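PDB 4MY0: GCN5-related N-acetyltransferase from Kribbella flavida, which probably transfers the acetyl group of acetyl-coenzyme A to an amine, perhaps that of an aminoglycoside. Local coordinates for residues 69-74 with 188-193; 77-82 with 178-183; 256-261 with 385-390. One frame throughout, in Å; residues are numbered along the deposited sequence.

Contact 1 (69-74 with 188-193); sequences WDFQQW and LVWPES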
loop_
_atom_site.group_PDB
_atom_site.type_symbol
_atom_site.label_atom_id
_atom_site.label_comp_id
_atom_site.label_asym_id
_atom_site.label_seq_id
_atom_site.Cartn_x
_atom_site.Cartn_y
_atom_site.Cartn_z
ATOM N N TRP C 69 -15.078 6.641 34.849
ATOM C CA TRP C 69 -13.782 6.667 35.533
ATOM C C TRP C 69 -13.758 7.799 36.546
ATOM O O TRP C 69 -14.186 8.922 36.232
ATOM C CB TRP C 69 -12.642 6.908 34.536
ATOM C CG TRP C 69 -12.274 5.735 33.690
ATOM C CD1 TRP C 69 -12.664 5.497 32.404
ATOM C CD2 TRP C 69 -11.412 4.653 34.057
ATOM N NE1 TRP C 69 -12.111 4.324 31.954
ATOM C CE2 TRP C 69 -11.335 3.788 32.950
ATOM C CE3 TRP C 69 -10.702 4.331 35.217
ATOM C CZ2 TRP C 69 -10.573 2.617 32.970
ATOM C CZ3 TRP C 69 -9.952 3.171 35.240
ATOM C CH2 TRP C 69 -9.887 2.331 34.126
ATOM N N ASP C 70 -13.244 7.520 37.744
ATOM C CA ASP C 70 -13.051 8.545 38.768
ATOM C C ASP C 70 -11.698 9.232 38.571
ATOM O O ASP C 70 -10.733 8.951 39.285
ATOM C CB ASP C 70 -13.141 7.929 40.174
ATOM C CG ASP C 70 -12.240 6.714 40.339
ATOM O OD1 ASP C 70 -11.990 6.013 39.329
ATOM O OD2 ASP C 70 -11.779 6.468 41.477
ATOM N N PHE C 71 -11.621 10.121 37.586
ATOM C CA PHE C 71 -10.361 10.801 37.280
ATOM C C PHE C 71 -10.245 12.094 38.058
ATOM O O PHE C 71 -11.198 12.527 38.700
ATOM C CB PHE C 71 -10.313 11.200 35.809
ATOM C CG PHE C 71 -10.096 10.060 34.854
ATOM C CD1 PHE C 71 -9.168 9.063 35.123
ATOM C CD2 PHE C 71 -10.803 10.017 33.656
ATOM C CE1 PHE C 71 -8.958 8.024 34.213
ATOM C CE2 PHE C 71 -10.603 8.988 32.737
ATOM C CZ PHE C 71 -9.682 7.983 33.023
ATOM N N GLN C 72 -9.070 12.716 37.976
ATOM C CA GLN C 72 -8.954 14.155 38.159
ATOM C C GLN C 72 -8.389 14.663 36.843
ATOM O O GLN C 72 -7.829 13.878 36.062
ATOM C CB GLN C 72 -8.035 14.519 39.333
ATOM C CG GLN C 72 -8.420 13.843 40.646
ATOM C CD GLN C 72 -7.940 14.607 41.856
ATOM O OE1 GLN C 72 -8.406 15.714 42.124
ATOM N NE2 GLN C 72 -7.011 14.021 42.602
ATOM N N GLN C 73 -8.550 15.953 36.566
ATOM C CA GLN C 73 -8.016 16.509 35.324
ATOM C C GLN C 73 -7.346 17.838 35.619
ATOM O O GLN C 73 -7.875 18.671 36.363
ATOM C CB GLN C 73 -9.099 16.663 34.252
ATOM C CG GLN C 73 -8.527 16.864 32.843
ATOM C CD GLN C 73 -9.602 17.076 31.799
ATOM O OE1 GLN C 73 -10.683 17.577 32.105
ATOM N NE2 GLN C 73 -9.313 16.691 30.560
ATOM N N TRP C 74 -6.157 18.024 35.062
ATOM C CA TRP C 74 -5.422 19.260 35.294
ATOM C C TRP C 74 -6.092 20.392 34.530
ATOM O O TRP C 74 -6.438 20.230 33.358
ATOM C CB TRP C 74 -3.979 19.103 34.817
ATOM C CG TRP C 74 -3.120 18.271 35.739
ATOM C CD1 TRP C 74 -2.842 16.934 35.633
ATOM C CD2 TRP C 74 -2.420 18.737 36.899
ATOM N NE1 TRP C 74 -2.010 16.546 36.659
ATOM C CE2 TRP C 74 -1.734 17.634 37.450
ATOM C CE3 TRP C 74 -2.309 19.983 37.526
ATOM C CZ2 TRP C 74 -0.952 17.737 38.603
ATOM C CZ3 TRP C 74 -1.523 20.090 38.663
ATOM C CH2 TRP C 74 -0.855 18.973 39.192
ATOM N N LEU C 188 -4.832 13.796 32.351
ATOM C CA LEU C 188 -5.501 12.943 33.333
ATOM C C LEU C 188 -4.641 12.731 34.581
ATOM O O LEU C 188 -3.414 12.642 34.493
ATOM C CB LEU C 188 -5.825 11.572 32.741
ATOM C CG LEU C 188 -6.781 11.447 31.559
ATOM C CD1 LEU C 188 -7.000 9.986 31.208
ATOM C CD2 LEU C 188 -8.082 12.105 31.900
ATOM N N VAL C 189 -5.299 12.638 35.733
ATOM C CA VAL C 189 -4.671 12.148 36.957
ATOM C C VAL C 189 -5.274 10.775 37.257
ATOM O O VAL C 189 -6.488 10.656 37.443
ATOM C CB VAL C 189 -4.975 13.057 38.154
ATOM C CG1 VAL C 189 -4.361 12.478 39.423
ATOM C CG2 VAL C 189 -4.479 14.464 37.899
ATOM N N TRP C 190 -4.440 9.741 37.288
ATOM C CA TRP C 190 -4.904 8.396 37.597
ATOM C C TRP C 190 -4.674 8.094 39.068
ATOM O O TRP C 190 -3.753 8.636 39.678
ATOM C CB TRP C 190 -4.130 7.360 36.770
ATOM C CG TRP C 190 -4.404 7.385 35.299
ATOM C CD1 TRP C 190 -3.796 8.170 34.357
ATOM C CD2 TRP C 190 -5.342 6.564 34.592
ATOM N NE1 TRP C 190 -4.316 7.893 33.109
ATOM C CE2 TRP C 190 -5.264 6.906 33.231
ATOM C CE3 TRP C 190 -6.246 5.572 34.983
ATOM C CZ2 TRP C 190 -6.060 6.293 32.261
ATOM C CZ3 TRP C 190 -7.029 4.966 34.021
ATOM C CH2 TRP C 190 -6.937 5.325 32.684
ATOM N N PRO C 191 -5.497 7.204 39.644
ATOM C CA PRO C 191 -5.210 6.698 40.997
ATOM C C PRO C 191 -3.805 6.090 41.073
ATOM O O PRO C 191 -3.336 5.536 40.072
ATOM C CB PRO C 191 -6.250 5.593 41.183
ATOM C CG PRO C 191 -7.370 5.944 40.223
ATOM C CD PRO C 191 -6.698 6.590 39.045
ATOM N N GLU C 192 -3.147 6.195 42.226
ATOM C CA GLU C 192 -1.814 5.614 42.416
ATOM C C GLU C 192 -1.809 4.113 42.123
ATOM O O GLU C 192 -0.832 3.581 41.583
ATOM C CB GLU C 192 -1.307 5.864 43.842
ATOM C CG GLU C 192 -0.001 5.141 44.180
ATOM C CD GLU C 192 0.587 5.575 45.514
ATOM O OE1 GLU C 192 1.189 4.726 46.209
ATOM O OE2 GLU C 192 0.456 6.768 45.861
ATOM N N SER C 193 -2.906 3.445 42.479
ATOM C CA SER C 193 -3.061 2.007 42.252
ATOM C C SER C 193 -2.993 1.667 40.762
ATOM O O SER C 193 -2.318 0.710 40.359
ATOM C CB SER C 193 -4.398 1.515 42.827
ATOM O OG SER C 193 -5.486 1.881 41.988
#
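A short antiparallel β-bridge brings residues 188-189 alongside strand 61-75 of a GNAT fold, and an aromatic cluster of W69, F71 and W190 continues the contact where the backbones part. Q72 and V189 form the hydrogen-bonded pair, which satisfies a donor and an acceptor on each side, though unequally. V189 N gives the firmer bond, reaching Q72 O at 2.8 Å with an N-H...O angle of 163°; the donor rises 41° out of the carbonyl plane, so it is not aligned with a lone pair. The return bond from Q72 N to V189 O is nearly straight but weak at 3.3 Å. On the face bearing this pair, V189 CG2 lies 3.7 Å from W74 CD1, an apolar contact.

Farther polar groups find partners beyond the bridge. The amide of Q73 is held at both atoms, OE1 by W75 NE1 and NE2 by G186 O, while D70 OD1 forms a salt bridge with R52. W190 NE1, the one polar atom of its indole, makes a weak hydrogen bond to D390 OD2.

The cluster itself is built from edges and faces. L188 CD1 sits over one face of F71, 4.1 Å from the ring centroid, as a CH-pi contact, and W69 CB lies against the opposite face. F71 points its edge at the face of W190, the planes 79° apart. W190 in turn presents its own edge to the face of W69, so its CZ3 lies 3.6 Å from both F71 CE1 and W69 CZ3.

Contact 2 (77-82 with 178-183); sequences GRRVPM and AHEASR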
loop_
_atom_site.group_PDB
_atom_site.type_symbol
_atom_site.label_atom_id
_atom_site.label_comp_id
_atom_site.label_asym_id
_atom_site.label_seq_id
_atom_site.Cartn_x
_atom_site.Cartn_y
_atom_site.Cartn_z
ATOM N N GLY C 77 -2.950 24.106 35.847
ATOM C CA GLY C 77 -2.041 23.714 36.914
ATOM C C GLY C 77 -2.693 23.358 38.247
ATOM O O GLY C 77 -2.008 23.271 39.264
ATOM N N ARG C 78 -4.008 23.142 38.248
ATOM C CA ARG C 78 -4.679 22.577 39.421
ATOM C C ARG C 78 -5.495 21.326 39.053
ATOM O O ARG C 78 -5.949 21.182 37.912
ATOM C CB ARG C 78 -5.555 23.626 40.118
ATOM C CG ARG C 78 -4.770 24.808 40.691
ATOM C CD ARG C 78 -5.338 25.271 42.035
ATOM N NE ARG C 78 -6.600 25.987 41.895
ATOM C CZ ARG C 78 -7.619 25.902 42.751
ATOM N NH1 ARG C 78 -7.548 25.116 43.817
ATOM N NH2 ARG C 78 -8.725 26.597 42.531
ATOM N N ARG C 79 -5.681 20.423 40.014
ATOM C CA ARG C 79 -6.413 19.175 39.763
ATOM C C ARG C 79 -7.908 19.349 39.991
ATOM O O ARG C 79 -8.322 19.816 41.046
ATOM C CB ARG C 79 -5.910 18.049 40.674
ATOM C CG ARG C 79 -4.435 17.682 40.505
ATOM C CD ARG C 79 -4.046 16.699 41.600
ATOM N NE ARG C 79 -2.619 16.425 41.633
ATOM C CZ ARG C 79 -1.721 17.215 42.216
ATOM N NH1 ARG C 79 -2.105 18.345 42.801
ATOM N NH2 ARG C 79 -0.435 16.883 42.197
ATOM N N VAL C 80 -8.715 18.966 39.012
ATOM C CA VAL C 80 -10.161 19.090 39.122
ATOM C C VAL C 80 -10.780 17.699 38.995
ATOM O O VAL C 80 -10.491 16.987 38.028
ATOM C CB VAL C 80 -10.722 19.989 37.997
ATOM C CG1 VAL C 80 -12.210 20.281 38.220
ATOM C CG2 VAL C 80 -9.907 21.289 37.882
ATOM N N PRO C 81 -11.618 17.300 39.977
ATOM C CA PRO C 81 -12.263 15.976 39.892
ATOM C C PRO C 81 -13.059 15.877 38.591
ATOM O O PRO C 81 -13.682 16.865 38.184
ATOM C CB PRO C 81 -13.196 15.950 41.106
ATOM C CG PRO C 81 -12.562 16.956 42.106
ATOM C CD PRO C 81 -12.009 18.045 41.193
HETATM N N MSE C 82 -13.014 14.727 37.927
HETATM C CA MSE C 82 -13.562 14.647 36.585
HETATM C C MSE C 82 -14.184 13.290 36.309
HETATM O O MSE C 82 -13.619 12.258 36.668
HETATM C CB MSE C 82 -12.463 14.946 35.558
HETATM C CG MSE C 82 -12.986 15.057 34.133
HETATM SE SE MSE C 82 -12.779 13.367 33.176
HETATM C CE MSE C 82 -10.960 13.711 32.577
ATOM N N ALA C 178 5.799 19.051 37.728
ATOM C CA ALA C 178 5.884 19.550 36.361
ATOM C C ALA C 178 4.620 20.317 35.946
ATOM O O ALA C 178 4.699 21.410 35.385
ATOM C CB ALA C 178 6.159 18.408 35.390
ATOM N N HIS C 179 3.455 19.738 36.216
ATOM C CA HIS C 179 2.208 20.325 35.746
ATOM C C HIS C 179 1.823 21.592 36.505
ATOM O O HIS C 179 1.139 22.452 35.948
ATOM C CB HIS C 179 1.081 19.293 35.788
ATOM C CG HIS C 179 1.253 18.186 34.794
ATOM N ND1 HIS C 179 2.089 18.295 33.703
ATOM C CD2 HIS C 179 0.705 16.951 34.727
ATOM C CE1 HIS C 179 2.050 17.172 33.006
ATOM N NE2 HIS C 179 1.217 16.340 33.604
ATOM N N GLU C 180 2.255 21.711 37.761
ATOM C CA GLU C 180 2.001 22.935 38.529
ATOM C C GLU C 180 2.862 24.089 38.032
ATOM O O GLU C 180 2.421 25.239 37.995
ATOM C CB GLU C 180 2.236 22.718 40.032
ATOM C CG GLU C 180 1.204 21.818 40.689
ATOM C CD GLU C 180 1.539 21.476 42.130
ATOM O OE1 GLU C 180 2.720 21.610 42.520
ATOM O OE2 GLU C 180 0.612 21.072 42.868
ATOM N N ALA C 181 4.095 23.771 37.650
ATOM C CA ALA C 181 5.046 24.774 37.171
ATOM C C ALA C 181 4.642 25.304 35.795
ATOM O O ALA C 181 4.772 26.494 35.524
ATOM C CB ALA C 181 6.452 24.189 37.113
ATOM N N SER C 182 4.170 24.418 34.926
ATOM C CA SER C 182 3.764 24.835 33.585
ATOM C C SER C 182 2.283 25.260 33.490
ATOM O O SER C 182 1.837 25.704 32.434
ATOM C CB SER C 182 4.055 23.729 32.573
ATOM O OG SER C 182 3.135 22.662 32.721
ATOM N N ARG C 183 1.537 25.142 34.588
ATOM C CA ARG C 183 0.094 25.418 34.581
ATOM C C ARG C 183 -0.619 24.598 33.514
ATOM O O ARG C 183 -1.448 25.116 32.762
ATOM C CB ARG C 183 -0.188 26.907 34.380
ATOM C CG ARG C 183 0.127 27.743 35.601
ATOM C CD ARG C 183 0.345 29.180 35.207
ATOM N NE ARG C 183 1.752 29.547 35.316
ATOM C CZ ARG C 183 2.551 29.802 34.286
ATOM N NH1 ARG C 183 2.086 29.743 33.045
ATOM N NH2 ARG C 183 3.821 30.125 34.503
HETATM O O HOH W 1 -2.077 22.358 42.061
#
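The β-hairpin made by strands 61-75 and 78-90 of the GNAT fold meets the C-terminal end of helix 168-182 here, near the protein surface. Two charged side chains reach for one another from the two elements. R79 runs extended from CG to NE and E180 is extended beyond CG, and the two chains cross obliquely and meet at their ends. Their guanidinium and carboxylate planes are turned 78° apart, which rules out a flat two-pronged pairing. What remains is a long salt bridge, R79 NH1 to E180 OE2 at 3.9 Å, probably more electrostatic than directional. Both chains also rest on W74 of the neighbouring strand, whose indole meets the H179 ring edge to face.

The backbones close in at G77, where the chain comes nearest the residue following the helix. G77 and R183 both have positive phi, and G77 N lies 3.3 Å from R183 C. No β-carbon could be fitted at G77: it would stand 2.9 Å from R183 CA. G77 CA instead makes a CA-H...O contact with H179 O at 3.6 Å. R183 leads its side chain away from the hairpin, bent at chi3, and NH2 forms a weak, long ion pair with D378 of the second subunit. A single water completes the polar bridge, donating to G77 O at 2.9 Å and to E180 OE2 at 3.1 Å.

Contact 3 (256-261 with 385-390); sequences YLSPND and APYMLD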
loop_
_atom_site.group_PDB
_atom_site.type_symbol
_atom_site.label_atom_id
_atom_site.label_comp_id
_atom_site.label_asym_id
_atom_site.label_seq_id
_atom_site.Cartn_x
_atom_site.Cartn_y
_atom_site.Cartn_z
ATOM N N TYR C 256 3.553 10.236 22.506
ATOM C CA TYR C 256 2.427 11.051 22.919
ATOM C C TYR C 256 2.953 12.189 23.771
ATOM O O TYR C 256 3.585 11.968 24.815
ATOM C CB TYR C 256 1.407 10.208 23.682
ATOM C CG TYR C 256 0.680 9.270 22.764
ATOM C CD1 TYR C 256 -0.375 9.728 21.981
ATOM C CD2 TYR C 256 1.063 7.932 22.645
ATOM C CE1 TYR C 256 -1.038 8.887 21.113
ATOM C CE2 TYR C 256 0.392 7.076 21.780
ATOM C CZ TYR C 256 -0.657 7.568 21.020
ATOM O OH TYR C 256 -1.337 6.746 20.151
ATOM N N LEU C 257 2.711 13.408 23.297
ATOM C CA LEU C 257 3.149 14.621 23.982
ATOM C C LEU C 257 2.534 15.869 23.350
ATOM O O LEU C 257 1.988 15.813 22.248
ATOM C CB LEU C 257 4.675 14.729 23.971
ATOM C CG LEU C 257 5.503 14.139 22.837
ATOM C CD1 LEU C 257 5.493 15.030 21.622
ATOM C CD2 LEU C 257 6.910 13.959 23.354
ATOM N N SER C 258 2.630 16.995 24.047
ATOM C CA SER C 258 2.159 18.265 23.498
ATOM C C SER C 258 3.019 18.726 22.318
ATOM O O SER C 258 4.200 18.379 22.239
ATOM C CB SER C 258 2.166 19.324 24.596
ATOM O OG SER C 258 2.302 20.622 24.046
ATOM N N PRO C 259 2.438 19.515 21.387
ATOM C CA PRO C 259 3.275 20.113 20.335
ATOM C C PRO C 259 4.196 21.179 20.930
ATOM O O PRO C 259 5.103 21.651 20.239
ATOM C CB PRO C 259 2.254 20.749 19.383
ATOM C CG PRO C 259 1.035 20.994 20.235
ATOM C CD PRO C 259 1.019 19.894 21.257
ATOM N N ASN C 260 3.966 21.531 22.197
ATOM C CA ASN C 260 4.863 22.409 22.958
ATOM C C ASN C 260 5.996 21.693 23.700
ATOM O O ASN C 260 6.790 22.338 24.390
ATOM C CB ASN C 260 4.069 23.227 23.980
ATOM C CG ASN C 260 3.393 24.425 23.363
ATOM O OD1 ASN C 260 3.914 25.028 22.423
ATOM N ND2 ASN C 260 2.222 24.781 23.887
ATOM N N ASP C 261 6.071 20.369 23.580
ATOM C CA ASP C 261 7.105 19.613 24.291
ATOM C C ASP C 261 8.508 20.058 23.851
ATOM O O ASP C 261 8.757 20.262 22.659
ATOM C CB ASP C 261 6.934 18.108 24.074
ATOM C CG ASP C 261 7.762 17.280 25.046
ATOM O OD1 ASP C 261 7.172 16.719 25.998
ATOM O OD2 ASP C 261 8.999 17.208 24.867
ATOM N N ALA C 385 -2.252 25.066 25.718
ATOM C CA ALA C 385 -3.343 24.359 25.054
ATOM C C ALA C 385 -3.598 23.018 25.750
ATOM O O ALA C 385 -2.656 22.247 25.982
ATOM C CB ALA C 385 -3.003 24.150 23.578
ATOM N N PRO C 386 -4.873 22.728 26.082
ATOM C CA PRO C 386 -5.147 21.490 26.822
ATOM C C PRO C 386 -4.873 20.277 25.961
ATOM O O PRO C 386 -5.201 20.266 24.769
ATOM C CB PRO C 386 -6.647 21.583 27.151
ATOM C CG PRO C 386 -7.200 22.583 26.181
ATOM C CD PRO C 386 -6.090 23.526 25.844
ATOM N N TYR C 387 -4.261 19.266 26.561
ATOM C CA TYR C 387 -4.015 18.021 25.853
ATOM C C TYR C 387 -3.980 16.905 26.868
ATOM O O TYR C 387 -3.958 17.142 28.082
ATOM C CB TYR C 387 -2.684 18.067 25.095
ATOM C CG TYR C 387 -1.471 18.029 26.001
ATOM C CD1 TYR C 387 -0.758 16.844 26.200
ATOM C CD2 TYR C 387 -1.038 19.174 26.664
ATOM C CE1 TYR C 387 0.360 16.806 27.037
ATOM C CE2 TYR C 387 0.078 19.144 27.505
ATOM C CZ TYR C 387 0.771 17.955 27.680
ATOM O OH TYR C 387 1.870 17.916 28.504
HETATM N N MSE C 388 -3.937 15.686 26.353
HETATM C CA MSE C 388 -3.992 14.493 27.165
HETATM C C MSE C 388 -3.016 13.517 26.524
HETATM O O MSE C 388 -2.828 13.549 25.301
HETATM C CB MSE C 388 -5.408 13.909 27.078
HETATM C CG MSE C 388 -5.871 13.186 28.292
HETATM SE SE MSE C 388 -7.691 12.596 27.952
HETATM C CE MSE C 388 -8.629 14.164 28.548
ATOM N N LEU C 389 -2.406 12.649 27.325
ATOM C CA LEU C 389 -1.534 11.611 26.779
ATOM C C LEU C 389 -2.306 10.323 26.533
ATOM O O LEU C 389 -1.927 9.513 25.678
ATOM C CB LEU C 389 -0.363 11.338 27.726
ATOM C CG LEU C 389 0.403 12.609 28.061
ATOM C CD1 LEU C 389 1.377 12.359 29.217
ATOM C CD2 LEU C 389 1.122 13.164 26.816
ATOM N N ASP C 390 -3.393 10.135 27.274
ATOM C CA ASP C 390 -4.092 8.856 27.260
ATOM C C ASP C 390 -5.376 8.906 26.445
ATOM O O ASP C 390 -5.982 9.965 26.285
ATOM C CB ASP C 390 -4.440 8.419 28.691
ATOM C CG ASP C 390 -3.253 8.489 29.635
ATOM O OD1 ASP C 390 -2.367 7.612 29.544
ATOM O OD2 ASP C 390 -3.210 9.418 30.473
#
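S258 OG is the most tightly held polar atom in this meeting of two loops, and one N-H grips it: N260 N donates at 2.6 Å with an angle of 151°. This bond makes an ST turn, and a second bond overlaps it, from D261 N to S258 O at 3.0 Å, closing a type I β-turn over S258-D261. With OG placed anti to its own backbone N and drawn back into the turn, the CB of S258 is left to meet the other segment.

That carbon settles almost squarely on the ring of Y387. It stands 3.6 Å from the ring centroid and 13° off the normal, a CH-pi contact over the centre of the face. Y387 holds CG in the crowded position between the backbone N and the carbonyl carbon (chi1 71°). In the plane of the ring, at its edge, lie A385 O and L389 CD2.

L389 carries much of the rest of the contact through this same methyl group. CD2 touches Y256 O at 3.4 Å and L257 CA at 3.8 Å, so it packs against main chain more than against side chains. An alanine in place of Y387 would remove the ring under S258 CB and beside L389 CD2, and would probably loosen the loop pairing at both points.

L389 O accepts a hydrogen bond from R140 NE, on strand 135-146, and the same arginine makes a cation-pi contact with the Y256 ring. D261 OD2 caps V263 N at the start of helix 263-266, while P259 packs on H139 of the second subunit. The two loops thus meet between the end of strand 252-256, the start of helix 263-266 and the chain that follows helix 371-380.

Contacts 1 and 2 are neighbours, their centres about 12 Å apart, and share the hairpin of strands 61-75 and 78-90; contact 2 is nested in the chain loop that contact 1 closes. Helix 168-182 leads from the second side of contact 2 to strand 188-189 of contact 1. Contact 3 follows in series, its centre about 16 Å from that of contact 1 and 13 Å from that of contact 2. It abuts contact 1, where the selenomethionine M388 packs on L188 and Q73, but does not touch contact 2. Together they join the first GNAT region, the second, and the chain near the C-terminus, while contacts 2 and 3 also reach the second subunit.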